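PDB 6SBF: MstE from Scytonema sp. PCC 10023, which assembles complex isoprenoid scaffolds as a monodomain class II terpene cyclase, probably by cyclising linear precursors in merosterol biosynthesis. Local coordinates for residues L105-A109 / I147-A151; N262-T268 / A291-L295; L272-L276 / A287-I292. The protein carries 1 engineered substitution. All coordinates share one frame; numbering follows the deposited sequence.

How the contacts relate
All three contacts are largely buried. Contact 2 also includes one exposed residue, Asn262. Contact 1 lies across the centre of the chain from the other two, with its centre about 31 and 32 Å from theirs. It joins two loops that lead into helices 109-121 and 152-158. Its chemistry is mainly backbone bonding, with a bridging water and a phenylalanine ring. Contacts 2 and 3 hold the same two helices, 265-275 and 282-298. Their centres are about 9 Å apart, and Leu295 CD1 meets Leu272 CD2 at 4.0 Å. Contact 2 packs an indole against the start of helix 265-275. Contact 3 uses leucines and an arginine that reaches a backbone carbonyl.

Contact 1: L105-A109 / I147-A151; sequences LCGDA and IATFA
Asp108 and Ala109 lie against Thr149 and Phe150 where two loops of the alpha6-alpha6 barrel run antiparallel. Each loop leads into a helix. Asp108 is the N-cap of helix 109-121, and Ala151 holds the same position before helix 152-158. The sequence Asp-Ala-Asp-Thr from Asp108 to Thr111 resembles the DXDD motif of class II terpene cyclases, so the contact probably borders the active site.

The backbones share one direct hydrogen bond, from Ala109 N to Thr149 O at 2.9 Å. It is nearly straight, with 167° at the hydrogen, and it meets a lone pair in the carbonyl plane. Asp108 CA comes to 3.3 Å from the same Thr149 O in a bent CA-H...O contact. A water gives a second link. It donates to Gly107 O at 2.7 Å and accepts from Ala151 N at 3.0 Å.

Van der Waals contacts fill in around these bonds. Asp108 and Thr149 point the same way, side by side, with Asp108 CB 3.8 Å from Thr149 CG2. With CG2 anti to the backbone N, the Thr149 methyl lies alongside Asp108 CB and over one face of the Phe150 ring, toward the rim. Ala109 CB rests 3.4 Å from Ala148 O.

The polar ends turn to other partners. Thr149 OG1 bonds to His176 and Trp211. Asp108 OD2 bonds to Thr111 OG1, and OD1 makes a weak capping bond to Asp110 N.

The ring of Phe150 is met from several directions. Gly107 O lies at its edge, and Asp108 CB approaches Phe150 CE1 obliquely at 3.6 Å. Cys106 makes a sulfur-aromatic contact, with SG 4.8 Å from the Phe150 ring centroid and 60° off the ring normal.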
ATOM      1  N   LEU A 105       1.808   5.536  18.612  1.00 15.06           N
ATOM      2  CA  LEU A 105       3.069   5.102  17.977  1.00 14.87           C
ATOM      3  C   LEU A 105       3.973   6.273  17.648  1.00 14.30           C
ATOM      4  O   LEU A 105       3.491   7.431  17.414  1.00 16.15           O
ATOM      5  CB  LEU A 105       2.800   4.341  16.686  1.00 17.14           C
ATOM      6  CG  LEU A 105       3.054   2.844  16.763  1.00 19.17           C
ATOM      7  CD1 LEU A 105       4.537   2.559  17.027  1.00 20.78           C
ATOM      8  CD2 LEU A 105       2.141   2.156  17.774  1.00 20.80           C
ATOM      9  N   CYS A 106       5.265   6.005  17.582  1.00 15.61           N
ATOM     10  CA  CYS A 106       6.240   6.966  17.067  1.00 15.88           C
ATOM     11  C   CYS A 106       5.991   7.164  15.570  1.00 14.70           C
ATOM     12  O   CYS A 106       5.265   6.416  14.922  1.00 14.96           O
ATOM     13  CB  CYS A 106       7.660   6.500  17.321  1.00 16.95           C
ATOM     14  SG  CYS A 106       8.047   4.896  16.573  1.00 18.45           S
ATOM     15  N   GLY A 107       6.597   8.218  15.053  1.00 15.51           N
ATOM     16  CA  GLY A 107       6.526   8.445  13.613  1.00 14.44           C
ATOM     17  C   GLY A 107       7.203   7.364  12.840  1.00 13.97           C
ATOM     18  O   GLY A 107       8.104   6.659  13.357  1.00 15.08           O
ATOM     19  N   ASP A 108       6.798   7.196  11.594  1.00 12.97           N
ATOM     20  CA  ASP A 108       7.497   6.271  10.677  1.00 12.87           C
ATOM     21  C   ASP A 108       7.419   6.814   9.261  1.00 13.09           C
ATOM     22  O   ASP A 108       6.523   7.603   8.880  1.00 12.95           O
ATOM     23  CB  ASP A 108       6.927   4.851  10.790  1.00 13.45           C
ATOM     24  CG  ASP A 108       5.626   4.700  10.042  1.00 13.29           C
ATOM     25  OD1 ASP A 108       5.623   4.421   8.817  1.00 14.50           O
ATOM     26  OD2 ASP A 108       4.538   4.834  10.700  1.00 14.88           O
ATOM     27  N   ALA A 109       8.372   6.406   8.463  1.00 12.41           N
ATOM     28  CA  ALA A 109       8.547   6.908   7.095  1.00 13.04           C
ATOM     29  C   ALA A 109       7.394   6.480   6.208  1.00 12.46           C
ATOM     30  O   ALA A 109       7.089   7.206   5.255  1.00 13.59           O
ATOM     31  CB  ALA A 109       9.851   6.450   6.501  1.00 13.67           C
ATOM     32  N   ILE A 147      15.119   3.808   2.096  1.00 14.58           N
ATOM     33  CA  ILE A 147      14.572   4.451   3.280  1.00 14.74           C
ATOM     34  C   ILE A 147      14.145   3.402   4.300  1.00 13.89           C
ATOM     35  O   ILE A 147      13.562   2.357   3.926  1.00 14.74           O
ATOM     36  CB  ILE A 147      13.471   5.430   2.887  1.00 20.19           C
ATOM     37  CG1 ILE A 147      13.262   6.461   3.971  1.00 27.12           C
ATOM     38  CG2 ILE A 147      12.267   4.693   2.553  1.00 20.94           C
ATOM     39  CD1 ILE A 147      12.678   7.735   3.436  1.00 27.74           C
ATOM     40  N   ALA A 148      14.455   3.690   5.552  1.00 13.17           N
ATOM     41  CA  ALA A 148      14.085   2.843   6.705  1.00 14.36           C
ATOM     42  C   ALA A 148      12.728   3.301   7.273  1.00 13.03           C
ATOM     43  O   ALA A 148      12.458   4.488   7.347  1.00 17.19           O
ATOM     44  CB  ALA A 148      15.129   2.858   7.771  1.00 16.28           C
ATOM     45  N   THR A 149      11.943   2.367   7.772  1.00 13.80           N
ATOM     46  CA  THR A 149      10.628   2.676   8.360  1.00 13.22           C
ATOM     47  C   THR A 149      10.815   3.478   9.645  1.00 14.08           C
ATOM     48  O   THR A 149      10.145   4.519   9.848  1.00 14.15           O
ATOM     49  CB  THR A 149       9.838   1.403   8.655  1.00 14.62           C
ATOM     50  OG1 THR A 149       9.555   0.716   7.437  1.00 15.22           O
ATOM     51  CG2 THR A 149       8.513   1.691   9.323  1.00 16.34           C
ATOM     52  N   PHE A 150      11.637   2.992  10.554  1.00 14.55           N
ATOM     53  CA  PHE A 150      11.758   3.545  11.909  1.00 15.10           C
ATOM     54  C   PHE A 150      13.185   3.954  12.206  1.00 16.81           C
ATOM     55  O   PHE A 150      14.144   3.319  11.753  1.00 20.11           O
ATOM     56  CB  PHE A 150      11.442   2.471  12.937  1.00 17.77           C
ATOM     57  CG  PHE A 150      10.004   2.052  13.001  1.00 16.57           C
ATOM     58  CD1 PHE A 150       9.014   2.947  13.376  1.00 17.22           C
ATOM     59  CD2 PHE A 150       9.633   0.758  12.683  1.00 17.87           C
ATOM     60  CE1 PHE A 150       7.702   2.544  13.449  1.00 17.56           C
ATOM     61  CE2 PHE A 150       8.307   0.371  12.726  1.00 19.06           C
ATOM     62  CZ  PHE A 150       7.344   1.256  13.144  1.00 18.79           C
ATOM     63  N   ALA A 151      13.336   4.971  13.036  1.00 18.09           N
ATOM     64  CA  ALA A 151      14.568   5.294  13.762  1.00 19.74           C
ATOM     65  C   ALA A 151      14.602   4.430  15.025  1.00 19.92           C
ATOM     66  O   ALA A 151      13.567   4.340  15.748  1.00 21.45           O
ATOM     67  CB  ALA A 151      14.581   6.750  14.114  1.00 26.75           C
TER
HETATM   68  O   HOH W   1      10.826   6.571  13.440  1.00 19.70           O

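Contact 2: N262-T268 / A291-L295; sequences NGSTFAT and AIGWL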
ATOM      1  N   ASN A 262      -7.317 -19.709  -4.233  1.00 14.20           N
ATOM      2  CA  ASN A 262      -8.341 -19.360  -5.255  1.00 15.50           C
ATOM      3  C   ASN A 262      -8.419 -17.829  -5.370  1.00 13.98           C
ATOM      4  O   ASN A 262      -9.387 -17.337  -5.952  1.00 15.88           O
ATOM      5  CB  ASN A 262      -9.715 -19.993  -4.978  1.00 20.96           C
ATOM      6  CG  ASN A 262      -9.616 -21.510  -5.082  1.00 26.45           C
ATOM      7  OD1 ASN A 262      -9.350 -22.028  -6.153  1.00 33.65           O
ATOM      8  ND2 ASN A 262      -9.797 -22.170  -3.977  1.00 34.78           N
ATOM      9  N   GLY A 263      -7.416 -17.102  -4.901  1.00 13.68           N
ATOM     10  CA  GLY A 263      -7.237 -15.683  -5.240  1.00 13.26           C
ATOM     11  C   GLY A 263      -7.295 -14.746  -4.036  1.00 12.78           C
ATOM     12  O   GLY A 263      -8.239 -14.780  -3.230  1.00 14.69           O
ATOM     13  N   SER A 264      -6.292 -13.878  -3.955  1.00 13.10           N
ATOM     14  CA  SER A 264      -6.191 -12.793  -2.972  1.00 12.36           C
ATOM     15  C   SER A 264      -6.728 -11.486  -3.596  1.00 12.22           C
ATOM     16  O   SER A 264      -6.186 -11.049  -4.640  1.00 13.31           O
ATOM     17  CB  SER A 264      -4.786 -12.581  -2.558  1.00 12.98           C
ATOM     18  OG  SER A 264      -4.622 -11.305  -1.981  1.00 13.48           O
ATOM     19  N   THR A 265      -7.728 -10.872  -3.007  1.00 13.09           N
ATOM     20  CA  THR A 265      -8.242  -9.601  -3.510  1.00 12.93           C
ATOM     21  C   THR A 265      -7.170  -8.529  -3.467  1.00 12.18           C
ATOM     22  O   THR A 265      -7.035  -7.761  -4.461  1.00 12.80           O
ATOM     23  CB  THR A 265      -9.519  -9.203  -2.784  1.00 13.98           C
ATOM     24  OG1 THR A 265      -9.293  -9.275  -1.392  1.00 15.59           O
ATOM     25  CG2 THR A 265     -10.696 -10.082  -3.174  1.00 15.78           C
ATOM     26  N   PHE A 266      -6.391  -8.445  -2.416  1.00 12.57           N
ATOM     27  CA  PHE A 266      -5.322  -7.441  -2.263  1.00 12.39           C
ATOM     28  C   PHE A 266      -4.234  -7.636  -3.289  1.00 12.30           C
ATOM     29  O   PHE A 266      -3.800  -6.663  -3.956  1.00 12.56           O
ATOM     30  CB  PHE A 266      -4.799  -7.448  -0.825  1.00 12.31           C
ATOM     31  CG  PHE A 266      -3.750  -6.438  -0.467  1.00 11.37           C
ATOM     32  CD1 PHE A 266      -4.101  -5.104  -0.279  1.00 11.60           C
ATOM     33  CD2 PHE A 266      -2.443  -6.803  -0.232  1.00 12.29           C
ATOM     34  CE1 PHE A 266      -3.136  -4.191   0.126  1.00 12.56           C
ATOM     35  CE2 PHE A 266      -1.489  -5.939   0.215  1.00 12.70           C
ATOM     36  CZ  PHE A 266      -1.849  -4.610   0.395  1.00 12.73           C
ATOM     37  N   ALA A 267      -3.719  -8.851  -3.421  1.00 11.82           N
ATOM     38  CA  ALA A 267      -2.599  -9.107  -4.331  1.00 11.54           C
ATOM     39  C   ALA A 267      -3.119  -8.891  -5.760  1.00 11.49           C
ATOM     40  O   ALA A 267      -2.341  -8.444  -6.609  1.00 12.47           O
ATOM     41  CB  ALA A 267      -2.025 -10.498  -4.121  1.00 13.27           C
ATOM     42  N   THR A 268      -4.337  -9.294  -6.063  1.00 11.44           N
ATOM     43  CA  THR A 268      -4.893  -9.151  -7.425  1.00 12.34           C
ATOM     44  C   THR A 268      -5.044  -7.656  -7.786  1.00 12.64           C
ATOM     45  O   THR A 268      -4.702  -7.278  -8.911  1.00 12.45           O
ATOM     46  CB  THR A 268      -6.214  -9.899  -7.593  1.00 12.19           C
ATOM     47  OG1 THR A 268      -5.973 -11.281  -7.303  1.00 12.98           O
ATOM     48  CG2 THR A 268      -6.796  -9.775  -8.960  1.00 12.77           C
ATOM     49  N   ALA A 291      -8.852  -9.917 -14.585  1.00 14.18           N
ATOM     50  CA  ALA A 291      -8.705  -9.461 -13.193  1.00 13.30           C
ATOM     51  C   ALA A 291      -9.894  -8.573 -12.819  1.00 13.70           C
ATOM     52  O   ALA A 291     -10.466  -8.700 -11.721  1.00 14.67           O
ATOM     53  CB  ALA A 291      -7.415  -8.729 -13.016  1.00 14.99           C
ATOM     54  N   ILE A 292     -10.269  -7.678 -13.723  1.00 14.51           N
ATOM     55  CA  ILE A 292     -11.457  -6.811 -13.471  1.00 13.51           C
ATOM     56  C   ILE A 292     -12.665  -7.729 -13.259  1.00 13.88           C
ATOM     57  O   ILE A 292     -13.464  -7.503 -12.309  1.00 14.09           O
ATOM     58  CB  ILE A 292     -11.665  -5.806 -14.621  1.00 15.46           C
ATOM     59  CG1 ILE A 292     -10.572  -4.749 -14.611  1.00 15.70           C
ATOM     60  CG2 ILE A 292     -13.051  -5.193 -14.537  1.00 16.50           C
ATOM     61  CD1 ILE A 292     -10.518  -3.938 -15.909  1.00 17.58           C
ATOM     62  N   GLY A 293     -12.890  -8.687 -14.154  1.00 14.46           N
ATOM     63  CA  GLY A 293     -14.082  -9.524 -14.021  1.00 15.25           C
ATOM     64  C   GLY A 293     -14.094 -10.274 -12.697  1.00 14.68           C
ATOM     65  O   GLY A 293     -15.146 -10.375 -12.034  1.00 16.17           O
ATOM     66  N   TRP A 294     -12.954 -10.816 -12.295  1.00 14.35           N
ATOM     67  CA  TRP A 294     -12.906 -11.597 -11.052  1.00 14.65           C
ATOM     68  C   TRP A 294     -13.154 -10.673  -9.852  1.00 13.61           C
ATOM     69  O   TRP A 294     -13.940 -11.013  -8.956  1.00 15.07           O
ATOM     70  CB  TRP A 294     -11.561 -12.304 -10.950  1.00 14.80           C
ATOM     71  CG  TRP A 294     -11.489 -13.172  -9.731  1.00 14.54           C
ATOM     72  CD1 TRP A 294     -11.970 -14.442  -9.607  1.00 17.05           C
ATOM     73  CD2 TRP A 294     -10.848 -12.824  -8.499  1.00 14.91           C
ATOM     74  NE1 TRP A 294     -11.679 -14.891  -8.338  1.00 15.49           N
ATOM     75  CE2 TRP A 294     -10.963 -13.947  -7.649  1.00 15.10           C
ATOM     76  CE3 TRP A 294     -10.153 -11.707  -8.027  1.00 14.30           C
ATOM     77  CZ2 TRP A 294     -10.450 -13.947  -6.360  1.00 15.34           C
ATOM     78  CZ3 TRP A 294      -9.625 -11.701  -6.756  1.00 13.98           C
ATOM     79  CH2 TRP A 294      -9.761 -12.819  -5.934  1.00 15.56           C
ATOM     80  N   LEU A 295     -12.535  -9.485  -9.876  1.00 13.56           N
ATOM     81  CA  LEU A 295     -12.766  -8.561  -8.736  1.00 14.01           C
ATOM     82  C   LEU A 295     -14.258  -8.140  -8.704  1.00 13.12           C
ATOM     83  O   LEU A 295     -14.834  -8.069  -7.604  1.00 14.55           O
ATOM     84  CB  LEU A 295     -11.837  -7.344  -8.868  1.00 14.31           C
ATOM     85  CG  LEU A 295     -10.379  -7.642  -8.594  1.00 13.50           C
ATOM     86  CD1 LEU A 295      -9.479  -6.477  -9.038  1.00 13.44           C
ATOM     87  CD2 LEU A 295     -10.138  -7.926  -7.131  1.00 14.62           C
TER
HETATM   88  O   HOH W   2     -11.782 -17.584  -7.145  1.00 23.64           O
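The consecutive helices 265-275 and 282-298 pair here through Trp294, which packs on the first turn of helix 265-275. The indole extends with CG anti to the backbone N (chi1 -177°), which carries its six-membered ring across to the other segment. Trp294 CH2 is 3.7 Å from Gly263 C, and Trp294 CZ3 is 3.7 Å from Thr268 OG1. Thr265 CG2 approaches obliquely. A side chain at Gly263 would collide with Trp294 CZ2, and the backbone angles there also call for glycine. At the edge of the indole a water accepts from Trp294 NE1 at 2.9 Å and donates to Asn262 O at 2.7 Å. With an alanine in place of Trp294, a gap would probably open beside Gly263 and Thr268, and this water would lose its indole donor. Thr268 OG1 and Thr268 N both donate to Ser264 O, from opposite faces of its plane. Thr268 CG2 leans on Leu295 CG at 4.2 Å. Ser264 OG caps the helix by accepting from Ala267 N at 3.0 Å. Two consecutive helices, roughly antiparallel and packed side by side, form an alpha hairpin, the kind of unit from which alpha6-alpha6 barrels are built.

Contact 3: L272-L276 / A287-I292; sequences LRLLL and ARAAAI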
ATOM      1  N   LEU A 272      -3.147  -5.820 -10.803  1.00 11.62           N
ATOM      2  CA  LEU A 272      -3.903  -5.058 -11.833  1.00 12.25           C
ATOM      3  C   LEU A 272      -3.227  -3.696 -12.020  1.00 12.05           C
ATOM      4  O   LEU A 272      -3.020  -3.280 -13.200  1.00 13.68           O
ATOM      5  CB  LEU A 272      -5.359  -4.995 -11.434  1.00 12.81           C
ATOM      6  CG  LEU A 272      -6.266  -4.159 -12.328  1.00 13.05           C
ATOM      7  CD1 LEU A 272      -6.156  -4.610 -13.771  1.00 14.20           C
ATOM      8  CD2 LEU A 272      -7.696  -4.200 -11.829  1.00 13.55           C
ATOM      9  N   ARG A 273      -2.840  -3.017 -10.946  1.00 12.39           N
ATOM     10  CA  ARG A 273      -2.153  -1.731 -11.092  1.00 13.28           C
ATOM     11  C   ARG A 273      -0.820  -1.944 -11.853  1.00 13.03           C
ATOM     12  O   ARG A 273      -0.500  -1.128 -12.733  1.00 13.97           O
ATOM     13  CB  ARG A 273      -1.863  -1.113  -9.739  1.00 14.91           C
ATOM     14  CG  ARG A 273      -3.059  -0.435  -9.188  1.00 17.19           C
ATOM     15  CD  ARG A 273      -2.775   0.353  -7.919  1.00 17.37           C
ATOM     16  NE  ARG A 273      -1.743   1.410  -7.930  1.00 15.31           N
ATOM     17  CZ  ARG A 273      -1.693   2.415  -7.042  1.00 15.08           C
ATOM     18  NH1 ARG A 273      -2.696   2.644  -6.220  1.00 16.77           N
ATOM     19  NH2 ARG A 273      -0.629   3.200  -6.975  1.00 16.80           N
ATOM     20  N   LEU A 274      -0.073  -2.968 -11.512  1.00 12.08           N
ATOM     21  CA  LEU A 274       1.200  -3.254 -12.215  1.00 12.44           C
ATOM     22  C   LEU A 274       0.947  -3.421 -13.717  1.00 12.38           C
ATOM     23  O   LEU A 274       1.717  -2.881 -14.552  1.00 14.42           O
ATOM     24  CB  LEU A 274       1.821  -4.498 -11.607  1.00 12.69           C
ATOM     25  CG  LEU A 274       3.048  -5.069 -12.324  1.00 13.35           C
ATOM     26  CD1 LEU A 274       4.202  -4.123 -12.435  1.00 13.52           C
ATOM     27  CD2 LEU A 274       3.481  -6.338 -11.562  1.00 14.01           C
ATOM     28  N   LEU A 275      -0.090  -4.119 -14.078  1.00 12.32           N
ATOM     29  CA  LEU A 275      -0.382  -4.459 -15.493  1.00 14.06           C
ATOM     30  C   LEU A 275      -0.835  -3.212 -16.292  1.00 14.48           C
ATOM     31  O   LEU A 275      -0.817  -3.262 -17.506  1.00 16.37           O
ATOM     32  CB  LEU A 275      -1.414  -5.577 -15.610  1.00 15.03           C
ATOM     33  CG  LEU A 275      -0.958  -6.951 -15.087  1.00 17.92           C
ATOM     34  CD1 LEU A 275      -2.139  -7.886 -15.072  1.00 22.05           C
ATOM     35  CD2 LEU A 275       0.194  -7.495 -15.888  1.00 21.64           C
ATOM     36  N   LEU A 276      -1.194  -2.113 -15.628  1.00 14.21           N
ATOM     37  CA  LEU A 276      -1.528  -0.855 -16.330  1.00 14.68           C
ATOM     38  C   LEU A 276      -0.272  -0.211 -16.880  1.00 15.68           C
ATOM     39  O   LEU A 276      -0.408   0.763 -17.659  1.00 18.69           O
ATOM     40  CB  LEU A 276      -2.232   0.077 -15.376  1.00 15.90           C
ATOM     41  CG  LEU A 276      -3.617  -0.420 -14.954  1.00 19.40           C
ATOM     42  CD1 LEU A 276      -4.153   0.478 -13.895  1.00 24.10           C
ATOM     43  CD2 LEU A 276      -4.561  -0.396 -16.168  1.00 24.04           C
ATOM     44  N   ALA A 287      -5.364  -9.960 -19.644  1.00 18.24           N
ATOM     45  CA  ALA A 287      -5.158 -10.296 -18.229  1.00 18.09           C
ATOM     46  C   ALA A 287      -5.850  -9.263 -17.349  1.00 16.47           C
ATOM     47  O   ALA A 287      -6.504  -9.609 -16.368  1.00 16.29           O
ATOM     48  CB  ALA A 287      -3.680 -10.382 -17.970  1.00 18.45           C
ATOM     49  N   ARG A 288      -5.686  -7.992 -17.688  1.00 15.58           N
ATOM     50  CA  ARG A 288      -6.415  -6.962 -16.936  1.00 14.95           C
ATOM     51  C   ARG A 288      -7.927  -7.165 -16.980  1.00 14.48           C
ATOM     52  O   ARG A 288      -8.617  -6.986 -15.933  1.00 15.25           O
ATOM     53  CB  ARG A 288      -6.071  -5.558 -17.413  1.00 16.15           C
ATOM     54  CG  ARG A 288      -4.634  -5.167 -17.121  1.00 18.26           C
ATOM     55  CD  ARG A 288      -4.389  -3.661 -17.162  1.00 17.49           C
ATOM     56  NE  ARG A 288      -4.935  -3.070 -18.387  1.00 18.40           N
ATOM     57  CZ  ARG A 288      -4.328  -2.999 -19.571  1.00 20.36           C
ATOM     58  NH1 ARG A 288      -3.019  -3.127 -19.694  1.00 19.80           N
ATOM     59  NH2 ARG A 288      -5.051  -2.682 -20.620  1.00 23.18           N
ATOM     60  N   ALA A 289      -8.476  -7.466 -18.142  1.00 16.56           N
ATOM     61  CA  ALA A 289      -9.911  -7.686 -18.293  1.00 16.84           C
ATOM     62  C   ALA A 289     -10.345  -8.839 -17.405  1.00 15.96           C
ATOM     63  O   ALA A 289     -11.407  -8.782 -16.777  1.00 16.48           O
ATOM     64  CB  ALA A 289     -10.226  -7.956 -19.742  1.00 19.52           C
ATOM     65  N   ALA A 290      -9.538  -9.900 -17.336  1.00 16.36           N
ATOM     66  CA  ALA A 290      -9.855 -11.075 -16.478  1.00 15.94           C
ATOM     67  C   ALA A 290      -9.842 -10.692 -14.995  1.00 14.51           C
ATOM     68  O   ALA A 290     -10.737 -11.098 -14.250  1.00 15.13           O
ATOM     69  CB  ALA A 290      -8.919 -12.257 -16.794  1.00 18.11           C
ATOM     70  N   ALA A 291      -8.852  -9.917 -14.585  1.00 14.18           N
ATOM     71  CA  ALA A 291      -8.705  -9.461 -13.193  1.00 13.30           C
ATOM     72  C   ALA A 291      -9.894  -8.573 -12.819  1.00 13.70           C
ATOM     73  O   ALA A 291     -10.466  -8.700 -11.721  1.00 14.67           O
ATOM     74  CB  ALA A 291      -7.415  -8.729 -13.016  1.00 14.99           C
ATOM     75  N   ILE A 292     -10.269  -7.678 -13.723  1.00 14.51           N
ATOM     76  CA  ILE A 292     -11.457  -6.811 -13.471  1.00 13.51           C
ATOM     77  C   ILE A 292     -12.665  -7.729 -13.259  1.00 13.88           C
ATOM     78  O   ILE A 292     -13.464  -7.503 -12.309  1.00 14.09           O
ATOM     79  CB  ILE A 292     -11.665  -5.806 -14.621  1.00 15.46           C
ATOM     80  CG1 ILE A 292     -10.572  -4.749 -14.611  1.00 15.70           C
ATOM     81  CG2 ILE A 292     -13.051  -5.193 -14.537  1.00 16.50           C
ATOM     82  CD1 ILE A 292     -10.518  -3.938 -15.909  1.00 17.58           C
TER
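Arg288 reaches across to Leu275, where its NH1 donates to Leu275 O at 3.1 Å. The bond is fairly straight, 162° at the hydrogen. Leu275 O lies at the edge of the guanidinium, near its plane, but the donor sits above the carbonyl plane and so misses the lone pairs.

The aliphatic part of Arg288 is gripped by three leucines. Leu275 CB touches Arg288 CG at 3.6 Å. Leu272 CD1 comes to 3.7 Å from the same Arg288 CG, and the two side chains cross at about a right angle. Leu276 CD2 lies 3.4 Å from Arg288 CD and stands oblique to the guanidinium. A bend at chi3 (-50°) turns the guanidinium of Arg288 back to the Leu275 carbonyl.

Smaller contacts flank this centre. Leu275 CD1 rests on Ala287 CB at 4.1 Å. Leu272 CD2 meets Ile292 CG1 at 4.0 Å. Together they join the later part of helix 265-275 to the middle of helix 282-298, the two roughly antiparallel arms of an alpha hairpin of the barrel.

Further out, Arg288 NH2 bonds to Met366 O near the C-terminus, a second bond that probably limits rotation of the guanidinium. Helix 350-363 covers this region through Ser359, Lys362 and Ala363, which touch Leu272, Leu276 and Ile292, while Leu246 of helix 235-248 lies beside Ala287.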